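Local coordinates for carbohydrate binding protein, putative, cpb33A (Cellvibrio japonicus, PDB 5FJQ) that acts as a copper-binding lytic polysaccharide monooxygenase important for efficient chitin use by its bacterium, this chain being the AA10-family domain of a longer protein, at residues Val49-Asp54 and Thr102-Tyr107; Tyr55-Pro58 and Ser64-Arg67; Trp159-Asp162 and Ala168-Phe171. All coordinates share one frame; numbering follows the deposited sequence.

Interaction 1. Residues Val49-Asp54 and Thr102-Tyr107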
loop_
_atom_site.group_PDB
_atom_site.type_symbol
_atom_site.label_atom_id
_atom_site.label_comp_id
_atom_site.label_asym_id
_atom_site.label_seq_id
_atom_site.Cartn_x
_atom_site.Cartn_y
_atom_site.Cartn_z
ATOM N N VAL A 49 -8.247 -5.838 -13.432
ATOM C CA VAL A 49 -8.395 -4.390 -13.236
ATOM C C VAL A 49 -7.678 -3.633 -14.346
ATOM O O VAL A 49 -6.578 -3.987 -14.734
ATOM C CB VAL A 49 -7.908 -3.913 -11.865
ATOM C CG1 VAL A 49 -8.327 -2.469 -11.632
ATOM C CG2 VAL A 49 -8.489 -4.743 -10.739
ATOM N N ARG A 50 -8.345 -2.615 -14.898
ATOM C CA ARG A 50 -7.818 -1.822 -16.010
ATOM C C ARG A 50 -8.025 -0.339 -15.661
ATOM O O ARG A 50 -9.038 0.294 -16.105
ATOM C CB ARG A 50 -8.500 -2.214 -17.336
ATOM C CG ARG A 50 -8.417 -3.717 -17.707
ATOM C CD ARG A 50 -8.635 -3.976 -19.179
ATOM N NE ARG A 50 -10.062 -3.895 -19.474
ATOM C CZ ARG A 50 -10.686 -2.810 -19.926
ATOM N NH1 ARG A 50 -10.034 -1.661 -20.191
ATOM N NH2 ARG A 50 -11.996 -2.875 -20.150
ATOM N N ASP A 51 -7.179 0.158 -14.748
ATOM C CA ASP A 51 -7.212 1.545 -14.258
ATOM C C ASP A 51 -8.608 1.977 -13.676
ATOM O O ASP A 51 -9.101 3.095 -13.896
ATOM C CB ASP A 51 -6.724 2.407 -15.436
ATOM C CG ASP A 51 -6.574 3.848 -15.083
ATOM O OD1 ASP A 51 -6.042 4.149 -14.002
ATOM O OD2 ASP A 51 -7.052 4.648 -15.894
ATOM N N ASN A 52 -9.305 1.000 -13.051
ATOM C CA ASN A 52 -10.640 1.233 -12.508
ATOM C C ASN A 52 -10.746 0.542 -11.156
ATOM O O ASN A 52 -11.660 -0.263 -10.897
ATOM C CB ASN A 52 -11.697 0.715 -13.467
ATOM C CG ASN A 52 -11.372 -0.663 -14.004
ATOM O OD1 ASN A 52 -10.351 -1.291 -13.598
ATOM N ND2 ASN A 52 -12.192 -1.134 -14.941
ATOM N N HIS A 53 -9.737 0.799 -10.334
ATOM C CA HIS A 53 -9.530 0.116 -9.059
ATOM C C HIS A 53 -10.673 0.286 -8.106
ATOM O O HIS A 53 -10.949 -0.599 -7.285
ATOM C CB HIS A 53 -8.269 0.684 -8.370
ATOM C CG HIS A 53 -7.131 0.889 -9.284
ATOM N ND1 HIS A 53 -6.350 -0.152 -9.741
ATOM C CD2 HIS A 53 -6.603 2.022 -9.808
ATOM C CE1 HIS A 53 -5.419 0.331 -10.542
ATOM N NE2 HIS A 53 -5.529 1.646 -10.576
ATOM N N ASP A 54 -11.357 1.422 -8.182
ATOM C CA ASP A 54 -12.453 1.651 -7.238
ATOM C C ASP A 54 -13.686 0.815 -7.504
ATOM O O ASP A 54 -14.503 0.669 -6.616
ATOM C CB ASP A 54 -12.871 3.119 -7.114
ATOM C CG ASP A 54 -13.358 3.690 -8.423
ATOM O OD1 ASP A 54 -13.113 3.095 -9.500
ATOM O OD2 ASP A 54 -13.985 4.756 -8.383
ATOM N N THR A 102 4.222 -2.823 -17.132
ATOM C CA THR A 102 3.586 -1.855 -16.192
ATOM C C THR A 102 2.980 -0.705 -16.990
ATOM O O THR A 102 3.671 -0.071 -17.807
ATOM C CB THR A 102 4.640 -1.285 -15.204
ATOM O OG1 THR A 102 5.118 -2.367 -14.390
ATOM C CG2 THR A 102 4.073 -0.211 -14.302
ATOM N N LYS A 103 1.704 -0.435 -16.723
ATOM C CA LYS A 103 1.036 0.788 -17.171
ATOM C C LYS A 103 1.495 1.942 -16.272
ATOM O O LYS A 103 1.841 3.055 -16.755
ATOM C CB LYS A 103 -0.475 0.598 -17.142
ATOM C CG LYS A 103 -1.238 1.700 -17.856
ATOM C CD LYS A 103 -0.999 1.665 -19.352
ATOM C CE LYS A 103 -2.182 1.063 -20.088
ATOM N NZ LYS A 103 -1.830 0.718 -21.492
ATOM N N TYR A 104 1.569 1.682 -14.970
ATOM C CA TYR A 104 2.072 2.681 -13.991
ATOM C C TYR A 104 2.243 2.186 -12.565
ATOM O O TYR A 104 1.566 1.217 -12.116
ATOM C CB TYR A 104 1.139 3.908 -13.933
ATOM C CG TYR A 104 -0.302 3.605 -13.620
ATOM C CD1 TYR A 104 -0.713 3.279 -12.306
ATOM C CD2 TYR A 104 -1.266 3.733 -14.597
ATOM C CE1 TYR A 104 -2.044 3.060 -12.009
ATOM C CE2 TYR A 104 -2.607 3.517 -14.322
ATOM C CZ TYR A 104 -2.994 3.164 -13.031
ATOM O OH TYR A 104 -4.303 2.916 -12.801
ATOM N N PHE A 105 3.107 2.858 -11.823
ATOM C CA PHE A 105 3.011 2.808 -10.346
ATOM C C PHE A 105 2.525 4.175 -9.941
ATOM O O PHE A 105 3.191 5.234 -10.282
ATOM C CB PHE A 105 4.374 2.522 -9.648
ATOM C CG PHE A 105 4.909 1.112 -9.900
ATOM C CD1 PHE A 105 5.604 0.815 -11.071
ATOM C CD2 PHE A 105 4.633 0.067 -9.007
ATOM C CE1 PHE A 105 6.096 -0.487 -11.344
ATOM C CE2 PHE A 105 5.114 -1.221 -9.272
ATOM C CZ PHE A 105 5.812 -1.510 -10.447
ATOM N N ARG A 106 1.469 4.200 -9.135
ATOM C CA ARG A 106 0.988 5.456 -8.602
ATOM C C ARG A 106 0.991 5.508 -7.090
ATOM O O ARG A 106 0.723 4.495 -6.409
ATOM C CB ARG A 106 -0.470 5.759 -9.059
ATOM C CG ARG A 106 -0.549 6.222 -10.484
ATOM C CD ARG A 106 -2.007 6.404 -10.893
ATOM N NE ARG A 106 -2.003 6.774 -12.310
ATOM C CZ ARG A 106 -3.065 6.724 -13.122
ATOM N NH1 ARG A 106 -4.206 6.245 -12.683
ATOM N NH2 ARG A 106 -2.953 7.064 -14.406
ATOM N N TYR A 107 1.297 6.708 -6.585
ATOM C CA TYR A 107 1.155 6.961 -5.176
ATOM C C TYR A 107 0.147 8.032 -4.848
ATOM O O TYR A 107 0.123 9.127 -5.502
ATOM C CB TYR A 107 2.496 7.353 -4.564
ATOM C CG TYR A 107 3.532 6.272 -4.756
ATOM C CD1 TYR A 107 3.988 5.947 -6.036
ATOM C CD2 TYR A 107 4.014 5.555 -3.677
ATOM C CE1 TYR A 107 4.972 4.975 -6.230
ATOM C CE2 TYR A 107 5.016 4.588 -3.839
ATOM C CZ TYR A 107 5.419 4.263 -5.112
ATOM O OH TYR A 107 6.331 3.304 -5.266
#
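Tyr104 reaches from strand 102-109 to segment 49-54 and puts its hydroxyl between Asp51 and His53. The OH gives its proton to Asp51 OD1 at 2.4 Å. This is very short for a hydrogen bond, so the exact length is doubtful. On its other partner, His53 NE2 donates to Tyr104 OH over 2.8 Å, with the hydroxyl slightly out of the imidazole plane. Both partners lie at the edge of the phenol ring. Tyr104 CG sits between the backbone N and the carbonyl carbon (chi1 56°), and from there the ring runs across to the loop. His53 and Tyr104 are both buried, and this is the tight part of the contact. The second ring nitrogen of His53, ND1, bonds to Tyr172 OH, so the imidazole is gripped at two points and its rotation is fixed.

The outer side is looser. Asp51 is exposed, and its OD1 also takes a weak, bent bond from Arg106 NH1 at 3.1 Å, as part of a salt bridge. The carboxylate and guanidinium planes stand 71° apart. Arg106 finds its stronger partner in Asp130, through NE. Its chain is extended from CG to NE and brings the guanidinium over one face of Tyr104, with Arg106 NE 3.5 Å above the ring plane. The arginine charge would tend to favour the ionised form of Asp51.

Gln160 of the neighbouring strand backs the arrangement. Its backbone pairs with both Lys103 and Tyr104. Two residues thus face one, which makes a classic beta bulge in strand 102-109, in the beta-sandwich of the LPMO fold.

Interaction 2. Residues Tyr55-Pro58 and Ser64-Arg67; sequences YYIP and SANR
A type I' beta turn, Ser64-Arg67, packs against the chain leaving the short helix 53-56. The turn is closed by Arg67 N donating to Ser64 O at 2.8 Å. Ala65 and Asn66, its two central residues, both have positive phi.

The inner half of the contact is apolar. Ile57 lies with CD1 4.0 Å from Ala65 CA and 4.2 Å from Ala65 CB, so it meets the backbone of the turn as much as the methyl group. Both residues are buried, and both also touch Val46 and Tyr172, which belong to the strands behind them.

The outer half is a proline against an amide. Pro58 is exposed and crosses Asn66 at about a right angle. Pro58 CD comes to 3.6 Å from Asn66 ND2 and equally near to Asn66 CG. Pro58 CG adds a longer contact to the same amide. Asn66 CG is anti to the backbone N (chi1 -159°), which carries the amide across to the proline and to the water beside it. This water bridges the two segments. It donates to Tyr56 O at 3.0 Å and accepts from Asn66 ND2 at 2.5 Å. The second length is too short for a normal N-H...O bond, so the exact position of the water is doubtful.

Other bonds hold each side in place. Ile57 O takes a bond from Trp122 NE1, and Arg67 NH1 bonds to Ala45 O. Just before the turn, Cys63 forms a disulfide with Cys174 of strand 169-178. The contact lies in the long insertion between the first sandwich strands, consistent with the L2 loop-and-helix region of AA10 LPMOs.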
loop_
_atom_site.group_PDB
_atom_site.type_symbol
_atom_site.label_atom_id
_atom_site.label_comp_id
_atom_site.label_asym_id
_atom_site.label_seq_id
_atom_site.Cartn_x
_atom_site.Cartn_y
_atom_site.Cartn_z
ATOM N N TYR A 55 -13.851 0.311 -8.722
ATOM C CA TYR A 55 -14.923 -0.637 -8.997
ATOM C C TYR A 55 -14.752 -1.955 -8.208
ATOM O O TYR A 55 -15.721 -2.489 -7.632
ATOM C CB TYR A 55 -15.098 -0.910 -10.526
ATOM C CG TYR A 55 -16.160 -1.962 -10.759
ATOM C CD1 TYR A 55 -17.524 -1.582 -10.737
ATOM C CD2 TYR A 55 -15.848 -3.294 -11.031
ATOM C CE1 TYR A 55 -18.532 -2.516 -10.931
ATOM C CE2 TYR A 55 -16.877 -4.269 -11.168
ATOM C CZ TYR A 55 -18.231 -3.846 -11.165
ATOM O OH TYR A 55 -19.371 -4.732 -11.309
ATOM N N TYR A 56 -13.521 -2.480 -8.199
ATOM C CA TYR A 56 -13.200 -3.768 -7.629
ATOM C C TYR A 56 -12.959 -3.724 -6.104
ATOM O O TYR A 56 -13.286 -4.713 -5.416
ATOM C CB TYR A 56 -11.963 -4.373 -8.337
ATOM C CG TYR A 56 -12.261 -4.703 -9.774
ATOM C CD1 TYR A 56 -12.929 -5.883 -10.106
ATOM C CD2 TYR A 56 -11.950 -3.808 -10.797
ATOM C CE1 TYR A 56 -13.215 -6.182 -11.409
ATOM C CE2 TYR A 56 -12.240 -4.110 -12.133
ATOM C CZ TYR A 56 -12.871 -5.289 -12.421
ATOM O OH TYR A 56 -13.234 -5.592 -13.737
ATOM N N ILE A 57 -12.361 -2.610 -5.601
ATOM C CA ILE A 57 -12.078 -2.429 -4.182
ATOM C C ILE A 57 -13.035 -1.462 -3.458
ATOM O O ILE A 57 -13.005 -0.232 -3.726
ATOM C CB ILE A 57 -10.629 -1.944 -3.948
ATOM C CG1 ILE A 57 -9.582 -2.890 -4.593
ATOM C CG2 ILE A 57 -10.418 -1.573 -2.466
ATOM C CD1 ILE A 57 -8.188 -2.277 -4.600
ATOM N N PRO A 58 -13.826 -1.986 -2.492
ATOM C CA PRO A 58 -14.802 -1.114 -1.745
ATOM C C PRO A 58 -14.060 -0.102 -0.889
ATOM O O PRO A 58 -12.924 -0.386 -0.491
ATOM C CB PRO A 58 -15.564 -2.138 -0.866
ATOM C CG PRO A 58 -15.427 -3.450 -1.590
ATOM C CD PRO A 58 -14.012 -3.417 -2.150
ATOM N N SER A 64 -6.406 -4.126 2.083
ATOM C CA SER A 64 -6.497 -5.580 1.854
ATOM C C SER A 64 -6.793 -5.914 0.389
ATOM O O SER A 64 -6.918 -7.085 0.044
ATOM C CB SER A 64 -7.645 -6.189 2.682
ATOM O OG SER A 64 -8.869 -5.442 2.489
ATOM N N ALA A 65 -6.967 -4.871 -0.436
ATOM C CA ALA A 65 -7.492 -5.030 -1.797
ATOM C C ALA A 65 -8.737 -5.954 -1.730
ATOM O O ALA A 65 -8.964 -6.730 -2.620
ATOM C CB ALA A 65 -6.422 -5.608 -2.704
ATOM N N ASN A 66 -9.462 -5.888 -0.607
ATOM C CA ASN A 66 -10.694 -6.656 -0.345
ATOM C C ASN A 66 -10.483 -8.169 -0.203
ATOM O O ASN A 66 -11.422 -8.980 -0.381
ATOM C CB ASN A 66 -11.790 -6.327 -1.379
ATOM C CG ASN A 66 -13.195 -6.663 -0.885
ATOM O OD1 ASN A 66 -13.497 -6.585 0.316
ATOM N ND2 ASN A 66 -14.083 -6.978 -1.827
ATOM N N ARG A 67 -9.259 -8.550 0.179
ATOM C CA ARG A 67 -8.951 -9.930 0.444
ATOM C C ARG A 67 -9.080 -10.224 1.927
ATOM O O ARG A 67 -8.475 -9.532 2.719
ATOM C CB ARG A 67 -7.533 -10.206 -0.034
ATOM C CG ARG A 67 -7.471 -9.959 -1.547
ATOM C CD ARG A 67 -6.107 -9.863 -2.110
ATOM N NE ARG A 67 -5.453 -11.157 -2.021
ATOM C CZ ARG A 67 -5.138 -11.958 -3.054
ATOM N NH1 ARG A 67 -5.384 -11.626 -4.329
ATOM N NH2 ARG A 67 -4.497 -13.104 -2.814
HETATM O O HOH W 1 -14.176 -7.355 -4.337
#

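Interaction 3. Residues Trp159-Asp162 and Ala168-Phe171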
loop_
_atom_site.group_PDB
_atom_site.type_symbol
_atom_site.label_atom_id
_atom_site.label_comp_id
_atom_site.label_asym_id
_atom_site.label_seq_id
_atom_site.Cartn_x
_atom_site.Cartn_y
_atom_site.Cartn_z
ATOM N N TRP A 159 0.020 -0.522 -8.220
ATOM C CA TRP A 159 0.742 -1.018 -9.384
ATOM C C TRP A 159 -0.234 -1.547 -10.394
ATOM O O TRP A 159 -0.907 -2.585 -10.125
ATOM C CB TRP A 159 1.741 -2.121 -8.943
ATOM C CG TRP A 159 2.496 -2.716 -10.083
ATOM C CD1 TRP A 159 2.593 -2.224 -11.360
ATOM C CD2 TRP A 159 3.302 -3.918 -10.051
ATOM N NE1 TRP A 159 3.400 -3.070 -12.141
ATOM C CE2 TRP A 159 3.808 -4.123 -11.368
ATOM C CE3 TRP A 159 3.546 -4.888 -9.076
ATOM C CZ2 TRP A 159 4.631 -5.209 -11.706
ATOM C CZ3 TRP A 159 4.407 -5.984 -9.405
ATOM C CH2 TRP A 159 4.904 -6.140 -10.723
ATOM N N GLN A 160 -0.312 -0.864 -11.544
ATOM C CA GLN A 160 -1.197 -1.276 -12.636
ATOM C C GLN A 160 -0.309 -1.988 -13.710
ATOM O O GLN A 160 0.568 -1.369 -14.331
ATOM C CB GLN A 160 -2.052 -0.080 -13.217
ATOM C CG GLN A 160 -2.923 -0.421 -14.440
ATOM C CD GLN A 160 -4.076 -1.329 -14.135
ATOM O OE1 GLN A 160 -5.082 -0.925 -13.480
ATOM N NE2 GLN A 160 -4.002 -2.541 -14.667
ATOM N N ARG A 161 -0.530 -3.308 -13.812
ATOM C CA ARG A 161 0.066 -4.201 -14.814
ATOM C C ARG A 161 -0.507 -3.783 -16.187
ATOM O O ARG A 161 -1.703 -3.436 -16.301
ATOM C CB ARG A 161 -0.272 -5.662 -14.465
ATOM C CG ARG A 161 0.230 -6.710 -15.463
ATOM C CD ARG A 161 0.094 -8.096 -14.867
ATOM N NE ARG A 161 0.714 -9.124 -15.712
ATOM C CZ ARG A 161 0.445 -10.429 -15.594
ATOM N NH1 ARG A 161 -0.404 -10.819 -14.653
ATOM N NH2 ARG A 161 1.007 -11.334 -16.394
ATOM N N ASP A 162 0.332 -3.771 -17.222
ATOM C CA ASP A 162 -0.095 -3.227 -18.520
ATOM C C ASP A 162 -0.997 -4.188 -19.280
ATOM O O ASP A 162 -0.505 -5.176 -19.821
ATOM C CB ASP A 162 1.121 -2.907 -19.367
ATOM C CG ASP A 162 0.761 -2.090 -20.564
ATOM O OD1 ASP A 162 -0.276 -2.335 -21.173
ATOM O OD2 ASP A 162 1.513 -1.171 -20.862
ATOM N N ALA A 168 -4.290 -7.667 -17.280
ATOM C CA ALA A 168 -4.974 -6.710 -16.416
ATOM C C ALA A 168 -4.845 -7.222 -14.988
ATOM O O ALA A 168 -5.218 -8.330 -14.680
ATOM C CB ALA A 168 -6.439 -6.584 -16.807
ATOM N N GLU A 169 -4.260 -6.457 -14.115
ATOM C CA GLU A 169 -4.143 -6.871 -12.722
ATOM C C GLU A 169 -3.623 -5.660 -11.984
ATOM O O GLU A 169 -2.902 -4.791 -12.569
ATOM C CB GLU A 169 -3.196 -8.084 -12.550
ATOM C CG GLU A 169 -3.278 -8.787 -11.209
ATOM C CD GLU A 169 -2.324 -9.996 -11.130
ATOM O OE1 GLU A 169 -1.360 -10.012 -11.895
ATOM O OE2 GLU A 169 -2.561 -10.963 -10.356
ATOM N N GLY A 170 -4.028 -5.574 -10.715
ATOM C CA GLY A 170 -3.670 -4.458 -9.829
ATOM C C GLY A 170 -3.011 -5.024 -8.575
ATOM O O GLY A 170 -3.425 -6.110 -8.089
ATOM N N PHE A 171 -1.969 -4.338 -8.088
ATOM C CA PHE A 171 -1.390 -4.584 -6.757
ATOM C C PHE A 171 -1.424 -3.326 -5.874
ATOM O O PHE A 171 -1.124 -2.184 -6.342
ATOM C CB PHE A 171 0.087 -5.106 -6.874
ATOM C CG PHE A 171 0.207 -6.296 -7.735
ATOM C CD1 PHE A 171 -0.003 -7.597 -7.187
ATOM C CD2 PHE A 171 0.374 -6.155 -9.103
ATOM C CE1 PHE A 171 0.028 -8.730 -8.008
ATOM C CE2 PHE A 171 0.376 -7.289 -9.937
ATOM C CZ PHE A 171 0.222 -8.578 -9.392
#
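Phe171 and Trp159 lie side by side and point the same way, next to the copper site. Phe171 CD2 sits over one face of the indole, toward its rim, and comes to 3.4 Å from Trp159 CE3. The planes meet obliquely, 37° apart. Phe171 comes within about 3 Å of the copper at its nearest side-chain atom and meets the ring of the copper ligand His1 edge-to-face, while Arg161 touches His100, the other copper histidine. A phenylalanine beside the metal is found in many AA10 enzymes.

The backbones hold the aromatic pair in register. Trp159 N donates to Phe171 O at 2.8 Å, and Phe171 N returns the bond to Trp159 O at 2.9 Å. Gly170 CA then rests 3.4 Å from the same Trp159 O, as a CA-H...O contact. The two strands run antiparallel as arms of the hairpin 152-161/169-178, part of the LPMO beta-sandwich.

Nearer the turn, Arg161 N bonds to Glu169 O. Arg161 is extended from CG to NE, and its NH1 forms a salt bridge with Glu169 OE1 at 3.0 Å. The donor approaches OE1 from above the carboxylate, 35° out of its plane. Asp166 takes NH2 of the same guanidinium as its stronger partner.

Gln160, on the other face of the sheet from Trp159, bends at chi2, so NE2 reaches back to Arg161 O at 3.0 Å, nearly straight and on a lone pair. The same NE2 bonds to Val49 O, and Gln160 OE1 takes Asp51 N. Phe105 and Thr102 position the indole, the first by stacking on it and the second by an OG1 bond to its NE1.

In the fold
Interaction 3 is the most buried of the three and the nearest to the copper. Backbone pairing and aromatic packing dominate it, and it buries by far the most surface. Interaction 1 buries the least. It lies alongside, since strands 102-109 and 152-161 are neighbours in one sheet. The two are joined through Gln160 and through Phe105 on Trp159. The chemistry of interaction 1 is polar and directed, with a buried inner part and an exposed carboxylate. Interaction 2 lies apart from the copper site and does not touch interaction 3. It is apolar inside, with a proline against an amide and one water bridge outside. It shares helix 53-56 with interaction 1, where Val49 packs on Tyr56.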